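Local coordinates for alternansucrase (Leuconostoc mesenteroides, PDB 6HVG), which is a large family 70 glycoside hydrolase with a TIM-barrel fold, a bound calcium ion and choline-binding and cell-wall-binding type repeats, at residues I1342-T1347 against N1353-F1358; Y1324-D1327 against Y1331-R1334; D1184-N1189 against D1381-M1386. All coordinates share one frame; numbering follows the deposited sequence.

Interaction 1: I1342-T1347 against N1353-F1358; sequences IRTVET and NGNYYF
R1343 and Y1356 face each other as an antiparallel hydrogen-bonded pair: R1343 N donates a hydrogen bond to Y1356 O at 2.8 Å, and Y1356 N donates one to R1343 O. The next such pair, V1345 with G1354, is less even. V1345 N to G1354 O is 2.9 Å and almost straight, whereas the return bond from G1354 N is weak.

N1353 illustrates how an amide can extend such pairing beyond the strands. Its CB lies 3.7 Å from V1345 O. From there CG sits opposite the carbonyl carbon (chi1 -73°), which carries the amide across to the 1342-1347 segment. OD1 accepts T1347 N at 2.8 Å in a nearly linear bond, met from a position tilted 26° off the amide plane. ND2, the other branch, lies loosely against CA and CG of E1346.

The two faces differ in character. On one, T1344 and N1355 lie side by side, and T1344 OG1 donates to N1355 OD1; beyond this polar pair I1342 CG1 leans on the Y1357 ring. The other is apolar: the V1345 side chain crosses Y1356 at about a right angle, CG2 touching CD1 at 3.5 Å, and CG2 also meets the rim of the F1358 ring at CE2, 4.1 Å away. F1315 covers both V1345 and Y1356 from strand 1314-1317. Two consecutive antiparallel strands make this a beta hairpin, consistent with those of choline-binding-type repeats.

Interaction 2: Y1324-D1327 against Y1331-R1334; sequences YYFD and YMVR
Y1325 and V1333 belong to the end of a beta hairpin strand, 1323-1326, and to the chain that doubles back beside it in a cell-wall-binding type repeat. V1333 N donates to Y1325 O at 2.9 Å, while a water bridges the same two residues, accepting from Y1325 N and donating to V1333 O.

One turn-side residue is gripped twice. D1327 N donates to Y1331 O at 3.0 Å, and D1327 OD1 accepts Y1331 N at 3.1 Å, reached from well above the carboxylate plane. The second bond depends on a chi1 of 64°, which places CG between the backbone N and the carbonyl carbon and brings OD1 within reach of Y1331 N; the same oxygen also takes a weak bond from G1330 N. Between these polar pairs, F1326 and M1332 form a single beta bridge.

Such repeats are short, aromatic-rich hairpin units, and here the aromatics receive one methionine. M1332 CB sits over the F1326 ring face, 4.2 Å from its centroid, a CH-pi contact. Further out, SD makes an oblique Met-aromatic contact with Y1324, 4.7 Å from that ring's centroid, and the bend at chi3 (-68°) lays CE beside CD2 of the same ring. V1333 CG2 comes instead to the edge of the Y1325 ring, touching CD2 at 3.7 Å; the hydroxyl of Y1325 is bound to D1313.

Interaction 3: D1184-N1189 against D1381-M1386; sequences DTDFVN and DDQGKM
D1186 and Q1383 reach each other through similar first torsions: in both, CG is turned opposite the carbonyl carbon and beside the backbone N (chi1 -48° and -61°). Beyond CG the glutamine runs extended; the two side chains come from opposite directions, and NE2 leads toward the carboxylate. The two flat groups are turned only 25° from one another, and Q1383 NE2 lies almost evenly between the oxygens, 3.3 Å from D1186 OD2 and 3.4 Å from D1186 OD1. Both hydrogen bonds are weak, a forked and rather loose grip with little surface buried.

A third group may add to it at longer range. The ammonium of K1385 stands 5.2 Å from D1186, measured NZ to OD1; it is not in contact, but its charge would probably favour the ionised form of D1186. The hydrogen-bond partner of that NZ is T1351 O.

Each loop is shaped by local bonds. T1185 OG1 accepts F1187 N at 2.9 Å, forming an ST turn, and F1187 is the centre of an inverse gamma turn. Across the contact, D1381 to G1384 is a type I beta turn closed by G1384 N to D1381 O at 2.9 Å. D1381 OD1 also takes Q1383 N at 2.8 Å, an Asx turn that fixes the backbone from which the glutamine projects.

The loop around D1186 joins strands 1166-1175 and 1190-1197 of the six-stranded sheet in the family 70 part, and the turn of Q1383 belongs to a cell-wall-binding type repeat. The arrangement is thus a small polar surface contact between two modules, made by side chains from two loops.

Along the chain, the first half of interaction 3 comes first, then interaction 2, then interaction 1, and finally the second half of interaction 3. Interactions 2 and 1 follow in series, their centres about 10 Å apart, and share a core in which F1358 and V1345 pack on Y1325 while R1343 and V1333 meet beside it. Interaction 3 lies about 12 Å from interaction 1, centre to centre, and touches it where M1386 N probably bonds to N1355 O. Interactions 2 and 3 do not touch; their nearest atoms are about 9 Å apart. The repeat-like hairpin units thus pack one on the next, and interaction 3 is a weak surface contact between them and the family 70 part.

Interaction 1: I1342-T1347 against N1353-F1358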
# COMPACT_ATOMS: atom_id res chain seq x y z
N ILE A 1342 20.19 -20.99 32.70
CA ILE A 1342 20.22 -20.00 31.63
C ILE A 1342 21.54 -20.07 30.90
O ILE A 1342 22.59 -19.94 31.51
CB ILE A 1342 20.07 -18.57 32.18
CG1 ILE A 1342 18.71 -18.40 32.88
CG2 ILE A 1342 20.19 -17.55 31.07
CD1 ILE A 1342 18.60 -17.13 33.71
N ARG A 1343 21.49 -20.23 29.59
CA ARG A 1343 22.68 -20.30 28.77
C ARG A 1343 22.60 -19.32 27.63
O ARG A 1343 21.55 -19.15 27.01
CB ARG A 1343 22.89 -21.70 28.20
CG ARG A 1343 24.31 -21.96 27.62
CD ARG A 1343 24.31 -23.22 26.80
NE ARG A 1343 25.60 -23.70 26.30
CZ ARG A 1343 26.16 -23.31 25.16
NH1 ARG A 1343 25.63 -22.35 24.42
NH2 ARG A 1343 27.29 -23.87 24.77
N THR A 1344 23.73 -18.68 27.35
CA THR A 1344 23.89 -17.79 26.22
C THR A 1344 24.27 -18.62 25.03
O THR A 1344 25.26 -19.31 25.07
CB THR A 1344 25.00 -16.78 26.49
OG1 THR A 1344 24.60 -15.94 27.58
CG2 THR A 1344 25.29 -15.93 25.27
N VAL A 1345 23.51 -18.52 23.95
CA VAL A 1345 23.75 -19.27 22.74
C VAL A 1345 24.20 -18.36 21.60
O VAL A 1345 23.54 -17.39 21.30
CB VAL A 1345 22.46 -20.02 22.31
CG1 VAL A 1345 22.68 -20.86 21.07
CG2 VAL A 1345 21.94 -20.89 23.45
N GLU A 1346 25.33 -18.70 20.97
CA GLU A 1346 25.80 -18.08 19.72
C GLU A 1346 25.86 -19.12 18.59
O GLU A 1346 26.70 -19.99 18.65
CB GLU A 1346 27.19 -17.48 19.93
CG GLU A 1346 27.18 -16.17 20.73
CD GLU A 1346 28.59 -15.62 21.02
OE1 GLU A 1346 29.53 -16.43 21.24
OE2 GLU A 1346 28.78 -14.38 21.03
N THR A 1347 24.96 -19.03 17.60
CA THR A 1347 24.78 -20.05 16.54
C THR A 1347 25.12 -19.53 15.16
O THR A 1347 25.09 -18.32 14.93
CB THR A 1347 23.31 -20.55 16.45
OG1 THR A 1347 22.80 -20.70 17.76
CG2 THR A 1347 23.18 -21.94 15.76
N ASN A 1353 20.44 -16.15 18.13
CA ASN A 1353 21.32 -15.77 19.26
C ASN A 1353 20.54 -15.11 20.38
O ASN A 1353 19.56 -14.43 20.12
CB ASN A 1353 22.45 -14.87 18.82
CG ASN A 1353 23.52 -15.60 18.05
OD1 ASN A 1353 23.37 -16.77 17.72
ND2 ASN A 1353 24.62 -14.95 17.79
N GLY A 1354 20.93 -15.39 21.62
CA GLY A 1354 20.19 -14.92 22.78
C GLY A 1354 20.44 -15.78 24.00
O GLY A 1354 21.26 -16.69 23.96
N ASN A 1355 19.71 -15.50 25.08
CA ASN A 1355 19.78 -16.27 26.32
C ASN A 1355 18.59 -17.18 26.46
O ASN A 1355 17.45 -16.75 26.47
CB ASN A 1355 19.87 -15.35 27.54
CG ASN A 1355 21.24 -14.71 27.69
OD1 ASN A 1355 22.24 -15.19 27.16
ND2 ASN A 1355 21.28 -13.58 28.38
N TYR A 1356 18.89 -18.47 26.61
CA TYR A 1356 17.87 -19.51 26.70
C TYR A 1356 17.88 -20.19 28.04
O TYR A 1356 18.86 -20.10 28.77
CB TYR A 1356 18.11 -20.51 25.60
CG TYR A 1356 17.86 -19.95 24.22
CD1 TYR A 1356 18.83 -19.21 23.54
CD2 TYR A 1356 16.64 -20.16 23.60
CE1 TYR A 1356 18.58 -18.72 22.26
CE2 TYR A 1356 16.38 -19.66 22.33
CZ TYR A 1356 17.36 -18.96 21.67
OH TYR A 1356 17.09 -18.49 20.43
N TYR A 1357 16.77 -20.84 28.38
CA TYR A 1357 16.65 -21.61 29.62
C TYR A 1357 16.42 -23.10 29.29
O TYR A 1357 15.32 -23.49 28.91
CB TYR A 1357 15.48 -21.06 30.41
CG TYR A 1357 15.35 -21.53 31.85
CD1 TYR A 1357 14.94 -22.80 32.15
CD2 TYR A 1357 15.57 -20.65 32.91
CE1 TYR A 1357 14.80 -23.21 33.48
CE2 TYR A 1357 15.39 -21.04 34.22
CZ TYR A 1357 15.03 -22.32 34.51
OH TYR A 1357 14.87 -22.69 35.83
N PHE A 1358 17.45 -23.93 29.40
CA PHE A 1358 17.29 -25.37 29.13
C PHE A 1358 17.14 -26.18 30.41
O PHE A 1358 17.87 -25.96 31.37
CB PHE A 1358 18.45 -25.92 28.32
CG PHE A 1358 18.63 -25.23 27.02
CD1 PHE A 1358 17.71 -25.47 26.01
CD2 PHE A 1358 19.65 -24.35 26.80
CE1 PHE A 1358 17.82 -24.85 24.77
CE2 PHE A 1358 19.77 -23.71 25.57
CZ PHE A 1358 18.85 -23.95 24.55

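Interaction 2: Y1324-D1327 against Y1331-R1334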
# COMPACT_ATOMS: atom_id res chain seq x y z
N TYR A 1324 15.30 -28.10 21.45
CA TYR A 1324 16.62 -28.35 22.03
C TYR A 1324 17.70 -27.57 21.30
O TYR A 1324 17.54 -27.24 20.12
CB TYR A 1324 16.94 -29.84 21.93
CG TYR A 1324 15.86 -30.72 22.50
CD1 TYR A 1324 14.80 -31.13 21.71
CD2 TYR A 1324 15.89 -31.12 23.82
CE1 TYR A 1324 13.80 -31.92 22.22
CE2 TYR A 1324 14.90 -31.92 24.34
CZ TYR A 1324 13.86 -32.32 23.54
OH TYR A 1324 12.87 -33.10 24.07
N TYR A 1325 18.80 -27.27 21.99
CA TYR A 1325 19.98 -26.72 21.34
C TYR A 1325 21.17 -27.69 21.47
O TYR A 1325 21.48 -28.16 22.56
CB TYR A 1325 20.35 -25.37 21.94
CG TYR A 1325 21.60 -24.83 21.35
CD1 TYR A 1325 21.64 -24.45 20.01
CD2 TYR A 1325 22.76 -24.75 22.07
CE1 TYR A 1325 22.81 -24.00 19.44
CE2 TYR A 1325 23.93 -24.29 21.50
CZ TYR A 1325 23.94 -23.93 20.19
OH TYR A 1325 25.10 -23.46 19.62
N PHE A 1326 21.81 -27.97 20.34
CA PHE A 1326 22.98 -28.81 20.30
C PHE A 1326 24.21 -27.95 20.05
O PHE A 1326 24.26 -27.23 19.04
CB PHE A 1326 22.84 -29.90 19.21
CG PHE A 1326 21.83 -30.96 19.55
CD1 PHE A 1326 20.49 -30.70 19.44
CD2 PHE A 1326 22.23 -32.19 20.03
CE1 PHE A 1326 19.56 -31.65 19.78
CE2 PHE A 1326 21.30 -33.15 20.38
CZ PHE A 1326 19.97 -32.88 20.25
N ASP A 1327 25.20 -28.07 20.93
CA ASP A 1327 26.41 -27.24 20.88
C ASP A 1327 27.36 -27.62 19.75
O ASP A 1327 27.10 -28.56 18.98
CB ASP A 1327 27.13 -27.24 22.25
CG ASP A 1327 27.65 -28.62 22.68
OD1 ASP A 1327 28.02 -29.44 21.81
OD2 ASP A 1327 27.71 -28.89 23.91
N TYR A 1331 26.42 -31.98 21.26
CA TYR A 1331 25.72 -32.44 22.46
C TYR A 1331 24.63 -31.47 22.88
O TYR A 1331 24.84 -30.28 22.93
CB TYR A 1331 26.72 -32.64 23.63
CG TYR A 1331 27.55 -33.90 23.50
CD1 TYR A 1331 26.96 -35.14 23.63
CD2 TYR A 1331 28.91 -33.85 23.22
CE1 TYR A 1331 27.71 -36.29 23.51
CE2 TYR A 1331 29.66 -35.00 23.08
CZ TYR A 1331 29.05 -36.21 23.23
OH TYR A 1331 29.78 -37.37 23.10
N MET A 1332 23.46 -32.02 23.17
CA MET A 1332 22.35 -31.27 23.72
C MET A 1332 22.79 -30.53 24.96
O MET A 1332 23.52 -31.07 25.79
CB MET A 1332 21.22 -32.25 24.06
CG MET A 1332 20.00 -31.66 24.70
SD MET A 1332 18.82 -32.92 25.21
CE MET A 1332 18.29 -33.52 23.62
N VAL A 1333 22.34 -29.29 25.10
CA VAL A 1333 22.62 -28.49 26.30
C VAL A 1333 21.55 -28.78 27.32
O VAL A 1333 20.36 -28.78 26.99
CB VAL A 1333 22.63 -26.97 25.97
CG1 VAL A 1333 22.58 -26.12 27.23
CG2 VAL A 1333 23.85 -26.63 25.11
N ARG A 1334 21.97 -29.02 28.56
CA ARG A 1334 21.06 -29.41 29.63
C ARG A 1334 21.54 -28.81 30.94
O ARG A 1334 22.73 -28.74 31.18
CB ARG A 1334 21.05 -30.94 29.77
CG ARG A 1334 20.72 -31.71 28.49
CD ARG A 1334 20.69 -33.22 28.71
NE ARG A 1334 22.03 -33.72 28.94
CZ ARG A 1334 22.40 -34.52 29.93
NH1 ARG A 1334 21.52 -34.98 30.82
NH2 ARG A 1334 23.68 -34.86 30.02
O HOH W 1 18.69 -28.52 24.71

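Interaction 3: D1184-N1189 against D1381-M1386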
# COMPACT_ATOMS: atom_id res chain seq x y z
N ASP A 1184 11.02 -8.38 13.91
CA ASP A 1184 10.81 -9.73 14.46
C ASP A 1184 10.71 -10.79 13.36
O ASP A 1184 9.69 -11.47 13.23
CB ASP A 1184 9.53 -9.74 15.32
CG ASP A 1184 9.55 -8.68 16.44
OD1 ASP A 1184 10.65 -8.41 16.99
OD2 ASP A 1184 8.47 -8.12 16.75
N THR A 1185 11.77 -10.92 12.57
CA THR A 1185 11.78 -11.85 11.46
C THR A 1185 12.88 -12.89 11.60
O THR A 1185 14.04 -12.57 11.90
CB THR A 1185 11.91 -11.16 10.07
OG1 THR A 1185 11.72 -12.13 9.03
CG2 THR A 1185 13.32 -10.57 9.88
N ASP A 1186 12.50 -14.13 11.32
CA ASP A 1186 13.47 -15.22 11.23
C ASP A 1186 14.02 -15.28 9.82
O ASP A 1186 14.97 -16.01 9.58
CB ASP A 1186 12.82 -16.57 11.57
CG ASP A 1186 12.01 -16.52 12.84
OD1 ASP A 1186 12.48 -15.83 13.79
OD2 ASP A 1186 10.92 -17.14 12.87
N PHE A 1187 13.40 -14.55 8.89
CA PHE A 1187 13.82 -14.55 7.50
C PHE A 1187 15.03 -13.63 7.32
O PHE A 1187 14.88 -12.48 6.93
CB PHE A 1187 12.66 -14.15 6.61
CG PHE A 1187 12.78 -14.64 5.19
CD1 PHE A 1187 13.89 -14.32 4.41
CD2 PHE A 1187 11.77 -15.39 4.62
CE1 PHE A 1187 13.97 -14.74 3.09
CE2 PHE A 1187 11.84 -15.79 3.31
CZ PHE A 1187 12.94 -15.47 2.54
N VAL A 1188 16.21 -14.15 7.62
CA VAL A 1188 17.45 -13.42 7.47
C VAL A 1188 18.48 -14.29 6.77
O VAL A 1188 18.69 -15.45 7.15
CB VAL A 1188 17.97 -12.97 8.84
CG1 VAL A 1188 19.25 -12.16 8.71
CG2 VAL A 1188 16.91 -12.14 9.54
N ASN A 1189 19.11 -13.74 5.73
CA ASN A 1189 20.11 -14.44 4.93
C ASN A 1189 19.74 -15.87 4.55
O ASN A 1189 20.59 -16.75 4.60
CB ASN A 1189 21.45 -14.41 5.65
CG ASN A 1189 21.97 -13.00 5.85
OD1 ASN A 1189 22.12 -12.24 4.92
ND2 ASN A 1189 22.29 -12.66 7.07
N ASP A 1381 10.53 -15.79 25.81
CA ASP A 1381 9.46 -15.54 24.85
C ASP A 1381 9.01 -16.79 24.05
O ASP A 1381 9.46 -17.89 24.29
CB ASP A 1381 9.85 -14.38 23.92
CG ASP A 1381 10.92 -14.75 22.93
OD1 ASP A 1381 11.15 -15.96 22.70
OD2 ASP A 1381 11.52 -13.81 22.34
N ASP A 1382 8.08 -16.59 23.12
CA ASP A 1382 7.53 -17.64 22.26
C ASP A 1382 8.61 -18.57 21.70
O ASP A 1382 8.37 -19.77 21.56
CB ASP A 1382 6.77 -17.04 21.07
CG ASP A 1382 5.56 -16.20 21.49
OD1 ASP A 1382 5.61 -15.53 22.54
OD2 ASP A 1382 4.55 -16.20 20.74
N GLN A 1383 9.78 -18.02 21.38
CA GLN A 1383 10.86 -18.80 20.76
C GLN A 1383 12.02 -19.14 21.70
O GLN A 1383 13.06 -19.56 21.24
CB GLN A 1383 11.42 -18.04 19.59
CG GLN A 1383 10.43 -17.75 18.47
CD GLN A 1383 11.16 -17.17 17.27
OE1 GLN A 1383 11.84 -16.15 17.38
NE2 GLN A 1383 11.07 -17.84 16.13
N GLY A 1384 11.81 -18.96 23.00
CA GLY A 1384 12.79 -19.31 24.02
C GLY A 1384 13.76 -18.24 24.46
O GLY A 1384 14.48 -18.46 25.43
N LYS A 1385 13.79 -17.10 23.75
CA LYS A 1385 14.74 -15.99 24.07
C LYS A 1385 14.35 -15.24 25.33
O LYS A 1385 13.16 -15.04 25.60
CB LYS A 1385 14.87 -15.00 22.92
CG LYS A 1385 15.67 -15.50 21.75
CD LYS A 1385 15.43 -14.66 20.49
CE LYS A 1385 16.09 -15.31 19.28
NZ LYS A 1385 15.40 -15.04 17.99
N MET A 1386 15.34 -14.84 26.12
CA MET A 1386 15.10 -14.00 27.29
C MET A 1386 14.63 -12.63 26.82
O MET A 1386 15.07 -12.14 25.79
CB MET A 1386 16.37 -13.89 28.12
CG MET A 1386 16.25 -13.12 29.44
SD MET A 1386 17.90 -12.69 30.09
CE MET A 1386 18.34 -14.26 30.85